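Local coordinates for protein transmembrane oligosaccharyl transferase (PDB 3WAJ) that is a membrane-embedded oligosaccharyl transferase of the STT3/AglB family, combining a GT-C-clan transmembrane region with a C-terminal region that includes the AglB core domain, at residues Ser610-Glu613 against Met614-Lys618; Tyr675-Met678 against Glu679-Leu682. All coordinates share one frame; numbering follows the deposited sequence.

Contact 1 turns the end of strand 605-611, a member of a mixed five-stranded sheet, into the short helix 612-615; contact 2 starts helix 678-684 further along the chain. Both are N-cap structures, one with an aspartate and one with a threonine at the cap, and their centres lie about 11 Å apart. Glu-679 of contact 2 joins them. Its carboxylate meets OG of Ser-610, with a probable hydrogen bond to OE2 at 3.2 Å and a weak one through OE1, and its CG packs 3.5 Å from the backbone O of Met-614. The zinc ligands Asp-47, Asp-161 and His-163 belong to the N-terminal membrane region, and neither contact contributes to that site.

Contact 1 (Ser610-Glu613 against Met614-Lys618); sequences SDIE and METGK
A capping box formed by Asp-611 and Met-614 starts the short helix 612-615 where strand 605-611 ends. CG of Asp-611 sits between the backbone N and the carbonyl carbon (chi1 84°), which swings the carboxylate back over the first turn. OD1 takes the N-H of Met-614 at 2.9 Å in a nearly straight bond (177°), and a weak one from Glu-613 N. The return half of the box is also weak: Asp-611 N points at SD of Met-614 over 3.6 Å. The methionine chain crosses the aspartate at about a right angle, and its bend at chi3 lays CE 3.9 Å from CA of Ser-610. OD2 of Asp-611 is bonded by Trp-503 NE1, so both carboxylate oxygens have partners. OG of Ser-610 is hydrogen-bonded to ND1 of His-683 in helix 678-684, the helix begun in contact 2.

The first helical bond runs from Glu-615 N to Asp-611 O, 3.1 Å. Beyond it, Ile-612 O is gripped twice by Thr-616, by its N and, at 2.7 Å, by its OG1, the two donors arriving from opposite faces of the carbonyl plane. A wider turn closes the segment: Lys-618 N reaches Glu-613 O at 2.7 Å from well out of the carbonyl plane. The same two residues meet again through their side chains. The extended lysine crosses the glutamate obliquely, with CD 4.0 Å from Glu-613 CB. NZ, shared with Asp-552 and Tyr-553, makes a 2.9 Å salt bridge to Glu-613 OE2 nearly along the C-O axis.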
loop_
_atom_site.group_PDB
_atom_site.type_symbol
_atom_site.label_atom_id
_atom_site.label_comp_id
_atom_site.label_asym_id
_atom_site.label_seq_id
_atom_site.Cartn_x
_atom_site.Cartn_y
_atom_site.Cartn_z
ATOM N N SER A 610 4.264 18.128 -0.943
ATOM C CA SER A 610 5.055 17.690 0.201
ATOM C C SER A 610 4.223 17.731 1.465
ATOM O O SER A 610 3.447 18.676 1.690
ATOM C CB SER A 610 6.303 18.577 0.347
ATOM O OG SER A 610 6.919 18.430 1.616
ATOM N N ASP A 611 4.380 16.714 2.307
ATOM C CA ASP A 611 3.604 16.696 3.543
ATOM C C ASP A 611 4.464 16.593 4.801
ATOM O O ASP A 611 5.682 16.455 4.720
ATOM C CB ASP A 611 2.460 15.666 3.512
ATOM C CG ASP A 611 2.895 14.263 3.882
ATOM O OD1 ASP A 611 4.112 13.932 3.848
ATOM O OD2 ASP A 611 1.978 13.471 4.187
ATOM N N ILE A 612 3.833 16.685 5.963
ATOM C CA ILE A 612 4.606 16.803 7.180
ATOM C C ILE A 612 5.293 15.482 7.487
ATOM O O ILE A 612 6.283 15.434 8.220
ATOM C CB ILE A 612 3.735 17.282 8.347
ATOM C CG1 ILE A 612 4.626 17.674 9.539
ATOM C CG2 ILE A 612 2.705 16.202 8.726
ATOM C CD1 ILE A 612 3.877 18.292 10.689
ATOM N N GLU A 613 4.777 14.410 6.903
ATOM C CA GLU A 613 5.340 13.087 7.138
ATOM C C GLU A 613 6.648 12.925 6.366
ATOM O O GLU A 613 7.642 12.430 6.903
ATOM C CB GLU A 613 4.318 12.002 6.772
ATOM C CG GLU A 613 3.135 11.949 7.737
ATOM C CD GLU A 613 2.198 10.777 7.491
ATOM O OE1 GLU A 613 1.375 10.473 8.385
ATOM O OE2 GLU A 613 2.277 10.167 6.402
ATOM N N MET A 614 6.617 13.337 5.105
ATOM C CA MET A 614 7.817 13.490 4.291
ATOM C C MET A 614 8.884 14.333 4.985
ATOM O O MET A 614 10.073 14.018 4.937
ATOM C CB MET A 614 7.434 14.114 2.948
ATOM C CG MET A 614 6.657 13.141 2.048
ATOM S SD MET A 614 5.910 13.905 0.599
ATOM C CE MET A 614 7.392 14.630 -0.157
ATOM N N GLU A 615 8.451 15.404 5.642
ATOM C CA GLU A 615 9.383 16.282 6.333
ATOM C C GLU A 615 9.975 15.578 7.551
ATOM O O GLU A 615 11.161 15.712 7.841
ATOM C CB GLU A 615 8.674 17.576 6.771
ATOM C CG GLU A 615 9.534 18.543 7.579
ATOM C CD GLU A 615 8.732 19.733 8.110
ATOM O OE1 GLU A 615 7.778 19.495 8.876
ATOM O OE2 GLU A 615 9.045 20.901 7.769
ATOM N N THR A 616 9.144 14.812 8.250
ATOM C CA THR A 616 9.545 14.209 9.511
ATOM C C THR A 616 9.725 12.694 9.456
ATOM O O THR A 616 10.789 12.210 9.102
ATOM C CB THR A 616 8.579 14.583 10.633
ATOM O OG1 THR A 616 7.293 14.028 10.345
ATOM C CG2 THR A 616 8.471 16.099 10.751
ATOM N N GLY A 617 8.694 11.947 9.827
ATOM C CA GLY A 617 8.818 10.509 10.043
ATOM C C GLY A 617 9.266 9.694 8.841
ATOM O O GLY A 617 10.038 8.743 8.975
ATOM N N LYS A 618 8.788 10.064 7.659
ATOM C CA LYS A 618 9.130 9.321 6.468
ATOM C C LYS A 618 10.412 9.827 5.816
ATOM O O LYS A 618 10.829 9.272 4.795
ATOM C CB LYS A 618 7.977 9.361 5.444
ATOM C CG LYS A 618 6.639 8.818 5.937
ATOM C CD LYS A 618 5.635 8.789 4.781
ATOM C CE LYS A 618 4.343 8.077 5.191
ATOM N NZ LYS A 618 3.191 8.468 4.292
#

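Contact 2 (Tyr675-Met678 against Glu679-Leu682); sequences YSTM and EAKL
Thr-677 is the N-cap of helix 678-684, and the backbone bonds round it set the first turns. Its O accepts Lys-681 N at 3.0 Å and a weak bond from Ala-680 N. Next along, Leu-682 N reaches Met-678 O at 2.8 Å. A wider pi-type turn spans 680-682.

The side-chain cap is made by OG1 of Thr-677. Placed between the backbone N and the carbonyl carbon (chi1 68°), it folds over the start of the helix and accepts from Ala-680 N at 3.2 Å. That N-H is thus shared between the two oxygens of Thr-677, with OG1 the straighter partner (153°). The hydroxyl is also hydrogen-bonded to Tyr-674 O, so the preceding loop helps hold the capping oxygen in position.

Lys-681 runs back along the loop as an extended chain, its CG 3.4 Å from Thr-677 O and its CE 3.3 Å from Ser-676 O. One water completes this reach: it receives a bond from NZ of Lys-681 at 2.9 Å and gives one to Ser-676 O at 2.6 Å, tying the lysine's charged end to the backbone just before the cap.

Among the apolar contacts, CB of Ala-680 packs against the backbone of Tyr-675, whose hydroxyl is bonded to Tyr-747 O. Phe-587 of helix 584-588 touches both Met-678 and Leu-682. These two side chains approach at a slant, and the methionine, bent at chi2 and chi3, brings CE to 3.6 Å from Leu-682 CD1.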
loop_
_atom_site.group_PDB
_atom_site.type_symbol
_atom_site.label_atom_id
_atom_site.label_comp_id
_atom_site.label_asym_id
_atom_site.label_seq_id
_atom_site.Cartn_x
_atom_site.Cartn_y
_atom_site.Cartn_z
ATOM N N TYR A 675 19.045 20.105 6.532
ATOM C CA TYR A 675 18.572 21.448 6.219
ATOM C C TYR A 675 18.930 21.955 4.823
ATOM O O TYR A 675 18.414 22.981 4.373
ATOM C CB TYR A 675 18.977 22.424 7.323
ATOM C CG TYR A 675 18.349 22.023 8.636
ATOM C CD1 TYR A 675 17.063 22.435 8.961
ATOM C CD2 TYR A 675 19.018 21.183 9.526
ATOM C CE1 TYR A 675 16.480 22.056 10.153
ATOM C CE2 TYR A 675 18.439 20.797 10.714
ATOM C CZ TYR A 675 17.173 21.237 11.024
ATOM O OH TYR A 675 16.588 20.857 12.220
ATOM N N SER A 676 19.781 21.206 4.131
ATOM C CA SER A 676 20.123 21.516 2.743
ATOM C C SER A 676 19.306 20.724 1.721
ATOM O O SER A 676 19.351 21.005 0.531
ATOM C CB SER A 676 21.602 21.262 2.495
ATOM O OG SER A 676 22.346 22.268 3.119
ATOM N N THR A 677 18.570 19.727 2.179
ATOM C CA THR A 677 17.801 18.912 1.250
ATOM C C THR A 677 16.617 19.702 0.725
ATOM O O THR A 677 16.152 20.649 1.387
ATOM C CB THR A 677 17.312 17.622 1.910
ATOM O OG1 THR A 677 16.326 17.948 2.900
ATOM C CG2 THR A 677 18.494 16.891 2.541
ATOM N N MET A 678 16.135 19.306 -0.454
ATOM C CA MET A 678 14.930 19.896 -1.024
ATOM C C MET A 678 13.731 19.722 -0.102
ATOM O O MET A 678 12.891 20.616 0.006
ATOM C CB MET A 678 14.613 19.282 -2.387
ATOM C CG MET A 678 15.456 19.817 -3.499
ATOM S SD MET A 678 15.116 21.560 -3.851
ATOM C CE MET A 678 13.394 21.426 -4.340
ATOM N N GLU A 679 13.639 18.569 0.553
ATOM C CA GLU A 679 12.499 18.346 1.427
ATOM C C GLU A 679 12.495 19.365 2.563
ATOM O O GLU A 679 11.436 19.871 2.931
ATOM C CB GLU A 679 12.428 16.911 1.964
ATOM C CG GLU A 679 11.307 16.705 2.995
ATOM C CD GLU A 679 9.929 17.050 2.432
ATOM O OE1 GLU A 679 9.020 17.432 3.206
ATOM O OE2 GLU A 679 9.748 16.920 1.206
ATOM N N ALA A 680 13.669 19.718 3.082
ATOM C CA ALA A 680 13.702 20.713 4.171
ATOM C C ALA A 680 13.475 22.124 3.657
ATOM O O ALA A 680 12.818 22.930 4.312
ATOM C CB ALA A 680 14.993 20.635 4.981
ATOM N N LYS A 681 14.049 22.427 2.496
ATOM C CA LYS A 681 13.898 23.753 1.897
ATOM C C LYS A 681 12.445 24.011 1.527
ATOM O O LYS A 681 11.950 25.118 1.647
ATOM C CB LYS A 681 14.780 23.875 0.651
ATOM C CG LYS A 681 16.256 24.003 0.953
ATOM C CD LYS A 681 17.088 23.954 -0.311
ATOM C CE LYS A 681 18.573 24.173 -0.030
ATOM N NZ LYS A 681 19.333 24.169 -1.295
ATOM N N LEU A 682 11.769 22.962 1.076
ATOM C CA LEU A 682 10.376 23.058 0.678
ATOM C C LEU A 682 9.440 23.090 1.891
ATOM O O LEU A 682 8.697 24.048 2.104
ATOM C CB LEU A 682 10.012 21.892 -0.257
ATOM C CG LEU A 682 10.536 22.048 -1.690
ATOM C CD1 LEU A 682 10.401 20.743 -2.499
ATOM C CD2 LEU A 682 9.797 23.191 -2.390
HETATM O O HOH W 1 18.588 21.444 -1.944
#